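Local coordinates for protein carbohydrate binding module (Ruminococcus flavefaciens, PDB 4V1K) that probably binds plant cell-wall carbohydrates as a non-catalytic module of a family 9 glycoside hydrolase of the cellulosome, at residues I79-S84 with G88-K93; P10-T15 with R24-S29. One frame throughout, in Å; residues are numbered along the deposited sequence. Where two conformers were deposited one is given.

Contact 1: residues I79-S84 with G88-K93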
loop_
_atom_site.group_PDB
_atom_site.type_symbol
_atom_site.label_atom_id
_atom_site.label_comp_id
_atom_site.label_asym_id
_atom_site.label_seq_id
_atom_site.Cartn_x
_atom_site.Cartn_y
_atom_site.Cartn_z
ATOM N N ILE A 79 8.355 -7.680 -0.640
ATOM C CA ILE A 79 8.699 -7.067 -1.935
ATOM C C ILE A 79 10.056 -6.355 -1.817
ATOM O O ILE A 79 10.271 -5.608 -0.835
ATOM C CB ILE A 79 7.632 -6.020 -2.328
ATOM C CG1 ILE A 79 6.282 -6.713 -2.577
ATOM C CG2 ILE A 79 8.040 -5.218 -3.569
ATOM C CD1 ILE A 79 5.091 -5.779 -2.647
ATOM N N THR A 80 10.950 -6.593 -2.787
ATOM C CA THR A 80 12.150 -5.784 -2.964
ATOM C C THR A 80 12.043 -5.145 -4.357
ATOM O O THR A 80 11.818 -5.850 -5.336
ATOM C CB THR A 80 13.444 -6.626 -2.847
ATOM O OG1 THR A 80 13.501 -7.241 -1.545
ATOM C CG2 THR A 80 14.691 -5.789 -3.057
ATOM N N GLN A 81 12.193 -3.819 -4.432
ATOM C CA GLN A 81 12.087 -3.049 -5.682
ATOM C C GLN A 81 13.207 -2.011 -5.689
ATOM O O GLN A 81 13.407 -1.316 -4.703
ATOM C CB GLN A 81 10.755 -2.301 -5.687
ATOM C CG GLN A 81 10.594 -1.221 -6.728
ATOM C CD GLN A 81 9.976 -1.766 -7.975
ATOM O OE1 GLN A 81 9.140 -2.650 -7.907
ATOM N NE2 GLN A 81 10.367 -1.239 -9.116
ATOM N N SER A 82 13.924 -1.895 -6.790
ATOM C CA SER A 82 14.940 -0.855 -6.930
ATOM C C SER A 82 14.402 0.188 -7.911
ATOM O O SER A 82 13.942 -0.159 -8.997
ATOM C CB SER A 82 16.253 -1.431 -7.453
ATOM O OG SER A 82 17.282 -0.445 -7.432
ATOM N N ILE A 83 14.473 1.449 -7.506
ATOM C CA ILE A 83 14.028 2.587 -8.301
ATOM C C ILE A 83 15.259 3.416 -8.669
ATOM O O ILE A 83 15.928 3.981 -7.809
ATOM C CB ILE A 83 12.983 3.442 -7.537
ATOM C CG1 ILE A 83 11.728 2.607 -7.264
ATOM C CG2 ILE A 83 12.644 4.709 -8.321
ATOM C CD1 ILE A 83 10.723 3.244 -6.318
ATOM N N SER A 84 15.563 3.487 -9.962
ATOM C CA SER A 84 16.847 4.058 -10.361
ATOM C C SER A 84 16.874 5.597 -10.337
ATOM O O SER A 84 17.945 6.192 -10.121
ATOM C CB SER A 84 17.338 3.485 -11.702
ATOM O OG SER A 84 16.370 3.644 -12.680
ATOM N N GLY A 88 9.233 6.519 -8.749
ATOM C CA GLY A 88 8.890 5.194 -9.232
ATOM C C GLY A 88 7.643 4.650 -8.554
ATOM O O GLY A 88 6.945 5.375 -7.831
ATOM N N THR A 89 7.403 3.361 -8.777
ATOM C CA THR A 89 6.169 2.695 -8.385
ATOM C C THR A 89 6.455 1.351 -7.707
ATOM O O THR A 89 7.272 0.565 -8.193
ATOM C CB THR A 89 5.302 2.452 -9.632
ATOM O OG1 THR A 89 5.126 3.700 -10.321
ATOM C CG2 THR A 89 3.946 1.835 -9.269
ATOM N N ILE A 90 5.820 1.128 -6.564
ATOM C CA ILE A 90 5.874 -0.152 -5.888
ATOM C C ILE A 90 4.516 -0.825 -6.090
ATOM O O ILE A 90 3.471 -0.254 -5.795
ATOM C CB ILE A 90 6.149 0.031 -4.398
ATOM C CG1 ILE A 90 7.523 0.678 -4.182
ATOM C CG2 ILE A 90 6.070 -1.297 -3.672
ATOM C CD1 ILE A 90 7.584 1.598 -2.988
ATOM N N THR A 91 4.554 -2.031 -6.618
ATOM C CA THR A 91 3.363 -2.785 -7.005
ATOM C C THR A 91 3.207 -4.054 -6.144
ATOM O O THR A 91 4.170 -4.859 -6.020
ATOM C CB THR A 91 3.452 -3.181 -8.488
ATOM O OG1 THR A 91 3.573 -2.001 -9.287
ATOM C CG2 THR A 91 2.210 -3.962 -8.914
ATOM N N TRP A 92 1.985 -4.230 -5.601
ATOM C CA TRP A 92 1.555 -5.499 -4.987
ATOM C C TRP A 92 0.447 -6.166 -5.796
ATOM O O TRP A 92 -0.626 -5.616 -5.941
ATOM C CB TRP A 92 1.067 -5.235 -3.571
ATOM C CG TRP A 92 0.621 -6.451 -2.812
ATOM C CD1 TRP A 92 1.180 -7.694 -2.860
ATOM C CD2 TRP A 92 -0.479 -6.550 -1.887
ATOM N NE1 TRP A 92 0.517 -8.548 -2.030
ATOM C CE2 TRP A 92 -0.506 -7.887 -1.421
ATOM C CE3 TRP A 92 -1.429 -5.644 -1.402
ATOM C CZ2 TRP A 92 -1.437 -8.348 -0.493
ATOM C CZ3 TRP A 92 -2.380 -6.104 -0.462
ATOM C CH2 TRP A 92 -2.371 -7.451 -0.024
ATOM N N LYS A 93 0.738 -7.349 -6.330
ATOM C CA LYS A 93 -0.267 -8.178 -6.996
ATOM C C LYS A 93 -0.975 -8.981 -5.901
ATOM O O LYS A 93 -0.358 -9.808 -5.210
ATOM C CB LYS A 93 0.381 -9.097 -8.061
ATOM C CG LYS A 93 1.148 -8.278 -9.116
ATOM C CD LYS A 93 1.623 -9.049 -10.317
ATOM C CE LYS A 93 2.122 -8.061 -11.368
ATOM N NZ LYS A 93 2.611 -8.732 -12.600
#
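The side-chain amide of Q81 turns one face to the oxygen end of the T89 carbonyl: T89 O sits almost straight above Q81 CD at 3.6 Å, with OE1 and NE2 about equally far. No hydrogen bond forms; the oxygen meets the carbon of the amide instead. A bend at chi2 (92°) turns the end of the glutamine broadside to that oxygen. Cutting Q81 back to an alanine would remove the amide over T89 O and is likely to open a gap between the two strands. The other flat group, the indole of W92, meets the ring of F61 with the planes about 15° apart, while CD1 of I79 comes in obliquely and reaches W92 CB at 4.2 Å. The I79 and W92 side chains cross at about a right angle, and the same I79 methyl lies 3.6 Å from T91 O. At the opposite end I83 leans on G88, its CG2 3.9 Å from G88 N, where the lack of a side chain lets the isoleucine come close. The strand axes are 7.7 Å apart and antiparallel (171°), yet no backbone bond joins them: 79-83 pairs with strand 55-64, and 88-93 with strand 41-49. Two successive strands that face each other through their side chains, each in a different sheet, form a beta-arch, here at the edge of a beta-sandwich.

Contact 2: residues P10-T15 with R24-S29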
loop_
_atom_site.group_PDB
_atom_site.type_symbol
_atom_site.label_atom_id
_atom_site.label_comp_id
_atom_site.label_asym_id
_atom_site.label_seq_id
_atom_site.Cartn_x
_atom_site.Cartn_y
_atom_site.Cartn_z
ATOM N N PRO A 10 -2.334 11.438 -1.667
ATOM C CA PRO A 10 -2.184 11.919 -0.274
ATOM C C PRO A 10 -1.079 12.960 -0.071
ATOM O O PRO A 10 -1.089 13.642 0.951
ATOM C CB PRO A 10 -1.856 10.668 0.518
ATOM C CG PRO A 10 -1.665 9.573 -0.430
ATOM C CD PRO A 10 -1.914 10.037 -1.834
ATOM N N ASN A 11 -0.143 13.068 -1.012
ATOM C CA ASN A 11 1.007 14.002 -0.884
ATOM C C ASN A 11 1.630 13.881 0.503
ATOM O O ASN A 11 1.805 14.883 1.240
ATOM C CB ASN A 11 0.583 15.460 -1.153
ATOM C CG ASN A 11 1.775 16.411 -1.316
ATOM O OD1 ASN A 11 2.832 16.037 -1.840
ATOM N ND2 ASN A 11 1.600 17.664 -0.879
ATOM N N LYS A 12 1.904 12.642 0.897
ATOM C CA LYS A 12 2.334 12.387 2.261
ATOM C C LYS A 12 3.847 12.228 2.341
ATOM O O LYS A 12 4.408 11.291 1.770
ATOM C CB LYS A 12 1.643 11.145 2.806
ATOM C CG LYS A 12 1.980 10.865 4.262
ATOM C CD LYS A 12 1.217 9.665 4.789
ATOM C CE LYS A 12 1.638 9.346 6.220
ATOM N NZ LYS A 12 1.411 10.478 7.159
ATOM N N LYS A 13 4.491 13.129 3.073
ATOM C CA LYS A 13 5.959 13.079 3.313
ATOM C C LYS A 13 6.287 12.042 4.398
ATOM O O LYS A 13 5.683 12.021 5.499
ATOM C CB LYS A 13 6.469 14.450 3.750
ATOM C CG LYS A 13 7.951 14.501 4.087
ATOM C CD LYS A 13 8.847 14.327 2.872
ATOM C CE LYS A 13 10.309 14.209 3.291
ATOM N NZ LYS A 13 10.806 15.334 4.152
ATOM N N VAL A 14 7.222 11.173 4.068
ATOM C CA VAL A 14 7.704 10.135 4.981
ATOM C C VAL A 14 9.223 10.260 5.174
ATOM O O VAL A 14 9.976 10.382 4.205
ATOM C CB VAL A 14 7.393 8.737 4.445
ATOM C CG1 VAL A 14 7.815 7.637 5.444
ATOM C CG2 VAL A 14 5.907 8.580 4.186
ATOM N N THR A 15 9.670 10.228 6.430
ATOM C CA THR A 15 11.105 10.140 6.757
ATOM C C THR A 15 11.293 8.770 7.412
ATOM O O THR A 15 10.870 8.562 8.554
ATOM C CB THR A 15 11.534 11.276 7.706
ATOM O OG1 THR A 15 11.272 12.560 7.087
ATOM C CG2 THR A 15 13.016 11.175 8.058
ATOM N N ARG A 24 6.056 1.617 11.196
ATOM C CA ARG A 24 6.614 1.375 9.853
ATOM C C ARG A 24 5.567 0.949 8.804
ATOM O O ARG A 24 5.896 0.707 7.644
ATOM C CB ARG A 24 7.765 0.364 9.915
ATOM C CG ARG A 24 9.020 0.964 10.537
ATOM C CD ARG A 24 10.182 0.020 10.540
ATOM N NE ARG A 24 11.403 0.659 11.007
ATOM C CZ ARG A 24 12.171 0.187 11.971
ATOM N NH1 ARG A 24 11.841 -0.945 12.647
ATOM N NH2 ARG A 24 13.287 0.862 12.270
HETATM N N MSE A 25 4.307 0.839 9.201
HETATM C CA MSE A 25 3.215 0.679 8.210
HETATM C C MSE A 25 2.370 1.947 8.148
HETATM O O MSE A 25 1.868 2.450 9.165
HETATM C CB MSE A 25 2.305 -0.516 8.520
HETATM C CG MSE A 25 3.075 -1.821 8.620
HETATM SE SE MSE A 25 2.007 -3.443 8.470
HETATM C CE MSE A 25 2.018 -3.616 6.523
ATOM N N ILE A 26 2.210 2.449 6.943
ATOM C CA ILE A 26 1.422 3.669 6.718
ATOM C C ILE A 26 0.069 3.293 6.139
ATOM O O ILE A 26 -0.038 2.598 5.115
ATOM C CB ILE A 26 2.136 4.654 5.804
ATOM C CG1 ILE A 26 3.482 5.033 6.435
ATOM C CG2 ILE A 26 1.257 5.880 5.612
ATOM C CD1 ILE A 26 4.549 5.435 5.449
ATOM N N GLY A 27 -0.989 3.704 6.862
ATOM C CA GLY A 27 -2.347 3.312 6.554
ATOM C C GLY A 27 -3.154 4.317 5.735
ATOM O O GLY A 27 -3.009 5.528 5.929
ATOM N N PHE A 28 -4.016 3.776 4.854
ATOM C CA PHE A 28 -4.998 4.546 4.090
ATOM C C PHE A 28 -6.353 3.868 4.171
ATOM O O PHE A 28 -6.482 2.668 3.909
ATOM C CB PHE A 28 -4.566 4.713 2.639
ATOM C CG PHE A 28 -3.208 5.310 2.492
ATOM C CD1 PHE A 28 -3.052 6.701 2.514
ATOM C CD2 PHE A 28 -2.086 4.499 2.363
ATOM C CE1 PHE A 28 -1.801 7.267 2.401
ATOM C CE2 PHE A 28 -0.834 5.078 2.261
ATOM C CZ PHE A 28 -0.703 6.450 2.282
ATOM N N SER A 29 -7.361 4.622 4.604
ATOM C CA SER A 29 -8.706 4.091 4.735
ATOM C C SER A 29 -9.317 3.824 3.348
ATOM O O SER A 29 -9.273 4.687 2.460
ATOM C CB SER A 29 -9.621 5.067 5.528
ATOM O OG SER A 29 -9.122 5.365 6.838
#
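P10 and F28 make the first of the apolar contacts: the pyrrolidine ring touches one corner of the phenyl, with P10 CG 3.7 Å and P10 CB 3.9 Å from F28 CE1, and the two side chains cross at about a right angle. F28 has its CG anti to its own carbonyl carbon (chi1 -55°), a setting that carries the ring across to the proline. Further along, V14 and I26 reach toward each other tip to tip. I26 was deposited in two conformers, and its contacts with V14 and K12 are those of the one described here. Its CD1 faces both valine methyls, 3.7 Å from V14 CG2 and 3.9 Å from V14 CG1. L19 and F122 also touch V14 and help to bury it.

A second kind of contact is made by the hydrocarbon part of a charged residue. K12 runs extended from its backbone as far as CE (chi1 -176°) and lies obliquely over I26, its CE 3.5 Å from I26 CG2 and its CD 3.9 Å away. The three extended torsions carry CD and CE out to the isoleucine; the bend at chi4 (59°) only sets the direction of NZ.

Polar bonding across the gap is absent, and the backbones turn to other strands. K12 and V14 bond to I124 and F122, with N11 and K12 both facing I124 in a G1 beta bulge; I26 and F28 bond to F112 and I110. The amine of K13 is engaged elsewhere, in a salt bridge with E121.

With no directional bond to set its geometry, this meeting of two sheets relies on shape and on keeping hydrocarbon from water. The exposed lysine extends that apolar cover with its aliphatic chain while its charge sits at the very end.

How the contacts relate
Contact 2 closes first along the chain and contact 1 follows, with their centres about 16 Å apart and their nearest atoms about 9 Å apart, so they do not touch. Each bridges the same two antiparallel sheets. In one sheet the strands run 5-15, 121-131, 41-49, 87-93; in the other 25-29, 109-114, 55-64 and 73-83 follow one another, with short strand 116-117 also pairing with 55-64. Contact 2 therefore packs 5-15 on 25-29 at one margin of the sandwich, and contact 1 packs 87-93 on 73-83 at the other. Side chains thus hold the two sheets together at both margins, consistent with the beta-sandwich folds common among carbohydrate-binding modules.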